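Local coordinates for protein halocarboxylic acid dehalogenase DehI (Pseudomonas putida, PDB 3BJX) that is a group I haloacid dehalogenase, probably hydrolysing the carbon-halogen bond of small halogenated carboxylic acids, at residues Y132-Q144 with L270-I284. Sequence-based numbering, arbitrary orientation.
Sequences YLLLITALSESMQ and LAGLTGVLFMYQRFI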
ATOM      1  N   TYR A 132     -14.272  -9.021  -3.202  1.00 13.12           N
ATOM      2  CA  TYR A 132     -13.495  -7.896  -3.697  1.00 13.26           C
ATOM      3  C   TYR A 132     -12.010  -7.996  -3.416  1.00 12.92           C
ATOM      4  O   TYR A 132     -11.210  -7.535  -4.205  1.00 16.20           O
ATOM      5  CB  TYR A 132     -14.025  -6.572  -3.149  1.00 11.21           C
ATOM      6  CG  TYR A 132     -15.183  -6.046  -3.922  1.00 10.77           C
ATOM      7  CD1 TYR A 132     -15.042  -5.697  -5.268  1.00 10.88           C
ATOM      8  CD2 TYR A 132     -16.440  -5.886  -3.311  1.00  9.81           C
ATOM      9  CE1 TYR A 132     -16.138  -5.211  -5.997  1.00 11.40           C
ATOM     10  CE2 TYR A 132     -17.514  -5.389  -4.017  1.00 10.22           C
ATOM     11  CZ  TYR A 132     -17.367  -5.065  -5.361  1.00 10.47           C
ATOM     12  OH  TYR A 132     -18.439  -4.559  -6.044  1.00  9.71           O
ATOM     13  N   LEU A 133     -11.639  -8.560  -2.279  1.00 13.66           N
ATOM     14  CA  LEU A 133     -10.226  -8.829  -1.990  1.00 14.38           C
ATOM     15  C   LEU A 133      -9.571  -9.739  -3.045  1.00 14.35           C
ATOM     16  O   LEU A 133      -8.389  -9.595  -3.322  1.00 16.27           O
ATOM     17  CB  LEU A 133     -10.052  -9.417  -0.576  1.00 12.46           C
ATOM     18  CG  LEU A 133      -8.648  -9.722  -0.048  1.00 13.07           C
ATOM     19  CD1 LEU A 133      -7.693  -8.490  -0.137  1.00 12.28           C
ATOM     20  CD2 LEU A 133      -8.701 -10.293   1.393  1.00 12.73           C
ATOM     21  N   LEU A 134     -10.336 -10.655  -3.632  1.00 14.83           N
ATOM     22  CA  LEU A 134      -9.830 -11.535  -4.692  1.00 16.07           C
ATOM     23  C   LEU A 134      -9.685 -10.797  -6.003  1.00 17.36           C
ATOM     24  O   LEU A 134      -8.637 -10.874  -6.644  1.00 19.33           O
ATOM     25  CB  LEU A 134     -10.751 -12.734  -4.905  1.00 15.09           C
ATOM     26  CG  LEU A 134     -10.731 -13.805  -3.839  1.00 15.99           C
ATOM     27  CD1 LEU A 134     -12.014 -14.599  -3.957  1.00 16.18           C
ATOM     28  CD2 LEU A 134      -9.457 -14.701  -3.899  1.00 15.21           C
ATOM     29  N   LEU A 135     -10.749 -10.104  -6.416  1.00 18.46           N
ATOM     30  CA  LEU A 135     -10.707  -9.252  -7.617  1.00 17.61           C
ATOM     31  C   LEU A 135      -9.479  -8.324  -7.593  1.00 17.93           C
ATOM     32  O   LEU A 135      -8.627  -8.417  -8.466  1.00 19.05           O
ATOM     33  CB  LEU A 135     -12.010  -8.454  -7.795  1.00 16.31           C
ATOM     34  CG  LEU A 135     -12.021  -7.379  -8.900  1.00 17.18           C
ATOM     35  CD1 LEU A 135     -11.674  -7.960 -10.265  1.00 17.51           C
ATOM     36  CD2 LEU A 135     -13.337  -6.644  -8.981  1.00 16.65           C
ATOM     37  N   ILE A 136      -9.387  -7.470  -6.575  1.00 17.21           N
ATOM     38  CA  ILE A 136      -8.287  -6.520  -6.405  1.00 16.43           C
ATOM     39  C   ILE A 136      -6.914  -7.204  -6.379  1.00 16.52           C
ATOM     40  O   ILE A 136      -5.948  -6.686  -6.957  1.00 16.44           O
ATOM     41  CB  ILE A 136      -8.533  -5.631  -5.146  1.00 17.88           C
ATOM     42  CG1 ILE A 136      -9.777  -4.717  -5.336  1.00 18.33           C
ATOM     43  CG2 ILE A 136      -7.290  -4.880  -4.701  1.00 17.29           C
ATOM     44  CD1 ILE A 136      -9.918  -4.049  -6.677  1.00 19.36           C
ATOM     45  N   THR A 137      -6.838  -8.369  -5.722  1.00 16.53           N
ATOM     46  CA  THR A 137      -5.645  -9.236  -5.776  1.00 14.93           C
ATOM     47  C   THR A 137      -5.358  -9.809  -7.174  1.00 14.43           C
ATOM     48  O   THR A 137      -4.195  -9.785  -7.583  1.00 15.64           O
ATOM     49  CB  THR A 137      -5.673 -10.377  -4.720  1.00 13.71           C
ATOM     50  OG1 THR A 137      -5.997  -9.826  -3.443  1.00 13.92           O
ATOM     51  CG2 THR A 137      -4.294 -11.065  -4.608  1.00 13.69           C
ATOM     52  N   ALA A 138      -6.374 -10.310  -7.906  1.00 13.15           N
ATOM     53  CA  ALA A 138      -6.139 -10.785  -9.293  1.00 12.25           C
ATOM     54  C   ALA A 138      -5.598  -9.650 -10.164  1.00 12.37           C
ATOM     55  O   ALA A 138      -4.614  -9.815 -10.903  1.00 13.14           O
ATOM     56  CB  ALA A 138      -7.399 -11.376  -9.913  1.00 14.01           C
ATOM     57  N   LEU A 139      -6.226  -8.483 -10.028  1.00 11.74           N
ATOM     58  CA  LEU A 139      -5.785  -7.261 -10.686  1.00 11.67           C
ATOM     59  C   LEU A 139      -4.390  -6.780 -10.271  1.00 13.45           C
ATOM     60  O   LEU A 139      -3.640  -6.374 -11.121  1.00 15.29           O
ATOM     61  CB  LEU A 139      -6.811  -6.144 -10.484  1.00 10.37           C
ATOM     62  CG  LEU A 139      -8.266  -6.290 -10.972  1.00  9.28           C
ATOM     63  CD1 LEU A 139      -8.948  -4.946 -10.968  1.00  7.49           C
ATOM     64  CD2 LEU A 139      -8.384  -6.944 -12.339  1.00  7.46           C
ATOM     65  N   SER A 140      -4.052  -6.811  -8.977  1.00 15.61           N
ATOM     66  CA  SER A 140      -2.799  -6.244  -8.516  1.00 16.16           C
ATOM     67  C   SER A 140      -1.654  -7.141  -8.927  1.00 18.21           C
ATOM     68  O   SER A 140      -0.605  -6.671  -9.397  1.00 17.46           O
ATOM     69  CB  SER A 140      -2.800  -6.072  -7.001  1.00 17.17           C
ATOM     70  OG  SER A 140      -1.532  -5.602  -6.548  1.00 17.27           O
ATOM     71  N   GLU A 141      -1.871  -8.443  -8.767  1.00 18.79           N
ATOM     72  CA  GLU A 141      -0.852  -9.435  -9.066  1.00 18.91           C
ATOM     73  C   GLU A 141      -0.430  -9.442 -10.547  1.00 17.58           C
ATOM     74  O   GLU A 141       0.769  -9.488 -10.866  1.00 15.22           O
ATOM     75  CB  GLU A 141      -1.373 -10.796  -8.602  1.00 21.98           C
ATOM     76  CG  GLU A 141      -0.356 -11.743  -8.003  1.00 24.02           C
ATOM     77  CD  GLU A 141       0.560 -11.130  -6.962  1.00 24.67           C
ATOM     78  OE1 GLU A 141       0.135 -10.275  -6.165  1.00 25.63           O
ATOM     79  OE2 GLU A 141       1.730 -11.543  -6.933  1.00 24.66           O
ATOM     80  N   SER A 142      -1.409  -9.371 -11.452  1.00 18.99           N
ATOM     81  CA  SER A 142      -1.136  -9.331 -12.890  1.00 18.24           C
ATOM     82  C   SER A 142      -0.559  -7.976 -13.334  1.00 20.49           C
ATOM     83  O   SER A 142       0.352  -7.909 -14.181  1.00 17.87           O
ATOM     84  CB  SER A 142      -2.375  -9.712 -13.707  1.00 17.55           C
ATOM     85  OG  SER A 142      -3.491  -8.899 -13.379  1.00 18.81           O
HETATM   86  N   MSE A 143      -1.089  -6.900 -12.751  1.00 23.00           N
HETATM   87  CA  MSE A 143      -0.501  -5.569 -12.887  1.00 26.13           C
HETATM   88  C   MSE A 143       0.998  -5.602 -12.628  1.00 24.93           C
HETATM   89  O   MSE A 143       1.766  -4.934 -13.308  1.00 25.63           O
HETATM   90  CB  MSE A 143      -1.163  -4.599 -11.910  1.00 31.40           C
HETATM   91  CG  MSE A 143      -0.651  -3.176 -11.977  1.00 37.43           C
HETATM   92 SE   MSE A 143      -0.774  -2.433 -13.793  1.00 46.37          SE
HETATM   93  CE  MSE A 143      -2.652  -2.857 -14.165  1.00 43.80           C
ATOM     94  N   GLN A 144       1.406  -6.395 -11.645  1.00 23.45           N
ATOM     95  CA  GLN A 144       2.823  -6.558 -11.317  1.00 23.48           C
ATOM     96  C   GLN A 144       3.553  -7.750 -12.003  1.00 23.60           C
ATOM     97  O   GLN A 144       4.594  -8.178 -11.534  1.00 21.99           O
ATOM     98  CB  GLN A 144       3.013  -6.579  -9.794  1.00 21.09           C
ATOM     99  CG  GLN A 144       2.632  -5.276  -9.119  1.00 19.56           C
ATOM    100  CD  GLN A 144       2.773  -5.377  -7.611  1.00 20.28           C
ATOM    101  OE1 GLN A 144       3.569  -6.167  -7.125  1.00 19.83           O
ATOM    102  NE2 GLN A 144       2.001  -4.579  -6.866  1.00 17.65           N
ATOM    103  N   LEU A 270       0.128   4.062 -15.062  1.00 21.84           N
ATOM    104  CA  LEU A 270       0.460   2.670 -14.778  1.00 21.64           C
ATOM    105  C   LEU A 270       1.146   2.508 -13.429  1.00 20.92           C
ATOM    106  O   LEU A 270       0.988   1.470 -12.759  1.00 22.37           O
ATOM    107  CB  LEU A 270       1.368   2.125 -15.881  1.00 23.45           C
ATOM    108  CG  LEU A 270       0.736   1.979 -17.271  1.00 23.97           C
ATOM    109  CD1 LEU A 270       1.832   1.823 -18.285  1.00 24.73           C
ATOM    110  CD2 LEU A 270      -0.204   0.790 -17.317  1.00 24.31           C
ATOM    111  N   ALA A 271       1.908   3.532 -13.050  1.00 18.62           N
ATOM    112  CA  ALA A 271       2.529   3.635 -11.748  1.00 18.28           C
ATOM    113  C   ALA A 271       1.483   3.890 -10.657  1.00 17.68           C
ATOM    114  O   ALA A 271       1.601   3.365  -9.549  1.00 16.82           O
ATOM    115  CB  ALA A 271       3.584   4.759 -11.760  1.00 17.81           C
ATOM    116  N   GLY A 272       0.479   4.721 -10.973  1.00 17.70           N
ATOM    117  CA  GLY A 272      -0.562   5.120 -10.009  1.00 15.80           C
ATOM    118  C   GLY A 272      -1.523   3.970  -9.814  1.00 15.71           C
ATOM    119  O   GLY A 272      -1.915   3.643  -8.700  1.00 14.93           O
ATOM    120  N   LEU A 273      -1.888   3.358 -10.926  1.00 15.09           N
ATOM    121  CA  LEU A 273      -2.659   2.134 -10.948  1.00 17.69           C
ATOM    122  C   LEU A 273      -2.005   0.986 -10.116  1.00 16.12           C
ATOM    123  O   LEU A 273      -2.697   0.292  -9.351  1.00 14.67           O
ATOM    124  CB  LEU A 273      -2.821   1.708 -12.406  1.00 18.13           C
ATOM    125  CG  LEU A 273      -3.602   0.443 -12.678  1.00 20.98           C
ATOM    126  CD1 LEU A 273      -4.960   0.577 -12.038  1.00 20.55           C
ATOM    127  CD2 LEU A 273      -3.710   0.257 -14.208  1.00 21.39           C
ATOM    128  N   THR A 274      -0.697   0.794 -10.289  1.00 14.16           N
ATOM    129  CA  THR A 274       0.050  -0.216  -9.528  1.00 15.73           C
ATOM    130  C   THR A 274      -0.041   0.074  -8.044  1.00 15.32           C
ATOM    131  O   THR A 274      -0.300  -0.847  -7.265  1.00 19.07           O
ATOM    132  CB  THR A 274       1.548  -0.264  -9.914  1.00 15.16           C
ATOM    133  OG1 THR A 274       1.678  -0.581 -11.300  1.00 13.53           O
ATOM    134  CG2 THR A 274       2.317  -1.289  -9.076  1.00 13.32           C
ATOM    135  N   GLY A 275       0.182   1.337  -7.671  1.00 13.23           N
ATOM    136  CA  GLY A 275       0.153   1.793  -6.273  1.00 10.45           C
ATOM    137  C   GLY A 275      -1.242   1.716  -5.681  1.00  9.95           C
ATOM    138  O   GLY A 275      -1.409   1.390  -4.512  1.00 10.15           O
ATOM    139  N   VAL A 276      -2.245   1.991  -6.499  1.00  9.58           N
ATOM    140  CA  VAL A 276      -3.647   1.947  -6.073  1.00 10.71           C
ATOM    141  C   VAL A 276      -4.090   0.509  -5.758  1.00 12.18           C
ATOM    142  O   VAL A 276      -4.723   0.257  -4.724  1.00 13.20           O
ATOM    143  CB  VAL A 276      -4.568   2.617  -7.134  1.00  8.76           C
ATOM    144  CG1 VAL A 276      -6.026   2.282  -6.910  1.00  9.32           C
ATOM    145  CG2 VAL A 276      -4.401   4.110  -7.099  1.00  7.06           C
ATOM    146  N   LEU A 277      -3.708  -0.426  -6.625  1.00 13.85           N
ATOM    147  CA  LEU A 277      -3.994  -1.858  -6.433  1.00 14.12           C
ATOM    148  C   LEU A 277      -3.313  -2.440  -5.197  1.00 14.36           C
ATOM    149  O   LEU A 277      -3.961  -3.131  -4.405  1.00 15.81           O
ATOM    150  CB  LEU A 277      -3.644  -2.660  -7.689  1.00 12.46           C
ATOM    151  CG  LEU A 277      -4.657  -2.430  -8.825  1.00 12.21           C
ATOM    152  CD1 LEU A 277      -4.013  -2.666 -10.176  1.00 11.15           C
ATOM    153  CD2 LEU A 277      -5.954  -3.273  -8.630  1.00 11.16           C
ATOM    154  N   PHE A 278      -2.032  -2.137  -5.037  1.00 12.98           N
ATOM    155  CA  PHE A 278      -1.282  -2.462  -3.827  1.00 15.76           C
ATOM    156  C   PHE A 278      -2.028  -2.015  -2.576  1.00 17.49           C
ATOM    157  O   PHE A 278      -2.361  -2.825  -1.723  1.00 18.12           O
ATOM    158  CB  PHE A 278       0.063  -1.762  -3.859  1.00 14.70           C
ATOM    159  CG  PHE A 278       0.986  -2.167  -2.754  1.00 14.59           C
ATOM    160  CD1 PHE A 278       1.863  -3.234  -2.932  1.00 13.32           C
ATOM    161  CD2 PHE A 278       0.993  -1.477  -1.536  1.00 14.36           C
ATOM    162  CE1 PHE A 278       2.714  -3.603  -1.926  1.00 13.46           C
ATOM    163  CE2 PHE A 278       1.862  -1.841  -0.518  1.00 13.76           C
ATOM    164  CZ  PHE A 278       2.727  -2.908  -0.720  1.00 13.94           C
HETATM  165  N   MSE A 279      -2.288  -0.718  -2.486  1.00 19.00           N
HETATM  166  CA  MSE A 279      -3.050  -0.152  -1.383  1.00 22.83           C
HETATM  167  C   MSE A 279      -4.402  -0.822  -1.100  1.00 18.04           C
HETATM  168  O   MSE A 279      -4.781  -0.995   0.054  1.00 17.39           O
HETATM  169  CB  MSE A 279      -3.277   1.329  -1.660  1.00 24.84           C
HETATM  170  CG  MSE A 279      -3.925   2.056  -0.526  1.00 28.32           C
HETATM  171 SE   MSE A 279      -3.815   3.958  -0.811  1.00 34.32          SE
HETATM  172  CE  MSE A 279      -5.067   4.151  -2.345  1.00 30.70           C
ATOM    173  N   TYR A 280      -5.150  -1.151  -2.148  1.00 17.48           N
ATOM    174  CA  TYR A 280      -6.475  -1.735  -1.945  1.00 16.54           C
ATOM    175  C   TYR A 280      -6.463  -3.211  -1.511  1.00 14.96           C
ATOM    176  O   TYR A 280      -7.391  -3.647  -0.860  1.00 14.25           O
ATOM    177  CB  TYR A 280      -7.457  -1.449  -3.105  1.00 16.75           C
ATOM    178  CG  TYR A 280      -8.170  -0.119  -2.959  1.00 16.26           C
ATOM    179  CD1 TYR A 280      -9.189   0.059  -2.009  1.00 15.61           C
ATOM    180  CD2 TYR A 280      -7.813   0.970  -3.755  1.00 16.09           C
ATOM    181  CE1 TYR A 280      -9.821   1.296  -1.864  1.00 15.43           C
ATOM    182  CE2 TYR A 280      -8.446   2.200  -3.623  1.00 15.69           C
ATOM    183  CZ  TYR A 280      -9.437   2.355  -2.681  1.00 16.50           C
ATOM    184  OH  TYR A 280     -10.055   3.583  -2.581  1.00 17.60           O
ATOM    185  N   GLN A 281      -5.410  -3.966  -1.829  1.00 14.11           N
ATOM    186  CA  GLN A 281      -5.217  -5.293  -1.195  1.00 11.88           C
ATOM    187  C   GLN A 281      -5.295  -5.191   0.332  1.00 12.43           C
ATOM    188  O   GLN A 281      -6.024  -5.945   0.974  1.00 13.01           O
ATOM    189  CB  GLN A 281      -3.885  -5.925  -1.600  1.00  9.91           C
ATOM    190  CG  GLN A 281      -3.702  -6.159  -3.084  1.00  7.97           C
ATOM    191  CD  GLN A 281      -2.401  -6.840  -3.401  1.00  7.80           C
ATOM    192  OE1 GLN A 281      -1.419  -6.205  -3.810  1.00 10.05           O
ATOM    193  NE2 GLN A 281      -2.373  -8.135  -3.230  1.00  6.22           N
ATOM    194  N   ARG A 282      -4.557  -4.234   0.899  1.00 12.80           N
ATOM    195  CA  ARG A 282      -4.463  -4.066   2.352  1.00 13.24           C
ATOM    196  C   ARG A 282      -5.711  -3.409   2.922  1.00 13.37           C
ATOM    197  O   ARG A 282      -6.125  -3.729   4.037  1.00 14.58           O
ATOM    198  CB  ARG A 282      -3.228  -3.233   2.730  1.00 12.20           C
ATOM    199  CG  ARG A 282      -1.918  -3.959   2.682  1.00 10.67           C
ATOM    200  CD  ARG A 282      -1.371  -4.102   1.273  1.00 11.02           C
ATOM    201  NE  ARG A 282      -0.118  -4.846   1.283  1.00  9.69           N
ATOM    202  CZ  ARG A 282       0.457  -5.364   0.208  1.00  9.44           C
ATOM    203  NH1 ARG A 282      -0.074  -5.169  -0.998  1.00  8.37           N
ATOM    204  NH2 ARG A 282       1.594  -6.042   0.338  1.00  8.71           N
ATOM    205  N   PHE A 283      -6.303  -2.502   2.149  1.00 13.62           N
ATOM    206  CA  PHE A 283      -7.479  -1.752   2.572  1.00 13.15           C
ATOM    207  C   PHE A 283      -8.655  -2.689   2.755  1.00 12.86           C
ATOM    208  O   PHE A 283      -9.296  -2.692   3.829  1.00 10.54           O
ATOM    209  CB  PHE A 283      -7.786  -0.620   1.579  1.00 12.85           C
ATOM    210  CG  PHE A 283      -9.014   0.208   1.930  1.00 12.55           C
ATOM    211  CD1 PHE A 283      -8.878   1.451   2.531  1.00 12.42           C
ATOM    212  CD2 PHE A 283     -10.295  -0.252   1.647  1.00 13.45           C
ATOM    213  CE1 PHE A 283      -9.982   2.221   2.855  1.00 11.64           C
ATOM    214  CE2 PHE A 283     -11.421   0.512   1.964  1.00 12.58           C
ATOM    215  CZ  PHE A 283     -11.257   1.747   2.574  1.00 12.14           C
ATOM    216  N   ILE A 284      -8.922  -3.490   1.711  1.00 14.45           N
ATOM    217  CA  ILE A 284     -10.000  -4.486   1.719  1.00 12.95           C
ATOM    218  C   ILE A 284      -9.768  -5.528   2.801  1.00 13.38           C
ATOM    219  O   ILE A 284     -10.689  -5.833   3.568  1.00 14.42           O
ATOM    220  CB  ILE A 284     -10.146  -5.251   0.391  1.00 13.81           C
ATOM    221  CG1 ILE A 284     -10.125  -4.319  -0.825  1.00 14.10           C
ATOM    222  CG2 ILE A 284     -11.421  -6.143   0.437  1.00 13.96           C
ATOM    223  CD1 ILE A 284     -11.383  -3.612  -1.101  1.00 15.22           C
TER
HETATM  224  O   HOH W   1      -3.974  -9.896  -1.292  1.00 11.88           O
HETATM  225  O   HOH W   2      -0.365  -3.344  -8.038  1.00 19.04           O
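Ser140 OG donates a 2.8 Å hydrogen bond to Gln281 OE1 and also accepts one from water 2, so two partners grip this buried hydroxyl. The donor stands above the amide's carbonyl plane, about 64° out of it, and is not aimed at a lone pair. Serine suits the place: its OG, anti to the backbone N (chi1 176°), leans across to the glutamine, while its slim CB lets the two helices come close, Ser140 CA lying 5.0 Å from Leu277 CA. Water 2 also donates to Thr274 O and accepts from Gln144 NE2. Gln281, its chain drawn out straight from CA to CD, turns its other amide end to water 1, 3.1 Å from NE2, which in turn donates to Thr137 OG1. A leucine in place of Gln281 would probably leave Ser140 OG without its acceptor and water 1 without its amide donor in this buried seam.

The segments 132-143 and 270-284, on helices 112-143 and 267-299 of this all-helical fold, run roughly antiparallel, at 143°, their axes approaching to 8.9 Å, and Leu277 sits as a knob in a hole formed by Ile136, Leu139, Ser140 and Met143. Its branched end suits the hole, CD2 reaching Leu139 CB at 3.5 Å and CD1 facing Met143 CG. The flexible selenomethionine Met143, folded back by its second and third torsions, curls its CE against Leu273 CD2, a tight 3.3 Å, and Tyr63 of helix 63-71 touches both residues. Ile136 lays CG2 over the backbone of Tyr280 and Gln281, the methyl of this beta-branched residue, set directly on CB, resting 3.6 Å from Gln281 N. Farther along, Leu133 and Ile284 lie alongside each other, pointing opposite ways, Ile284 CG2 lying 3.7 Å from Leu133 CB. Gln144 NE2 lies at the edge of the Phe278 ring, near its plane, and His198 of the second subunit packs on the same glutamine.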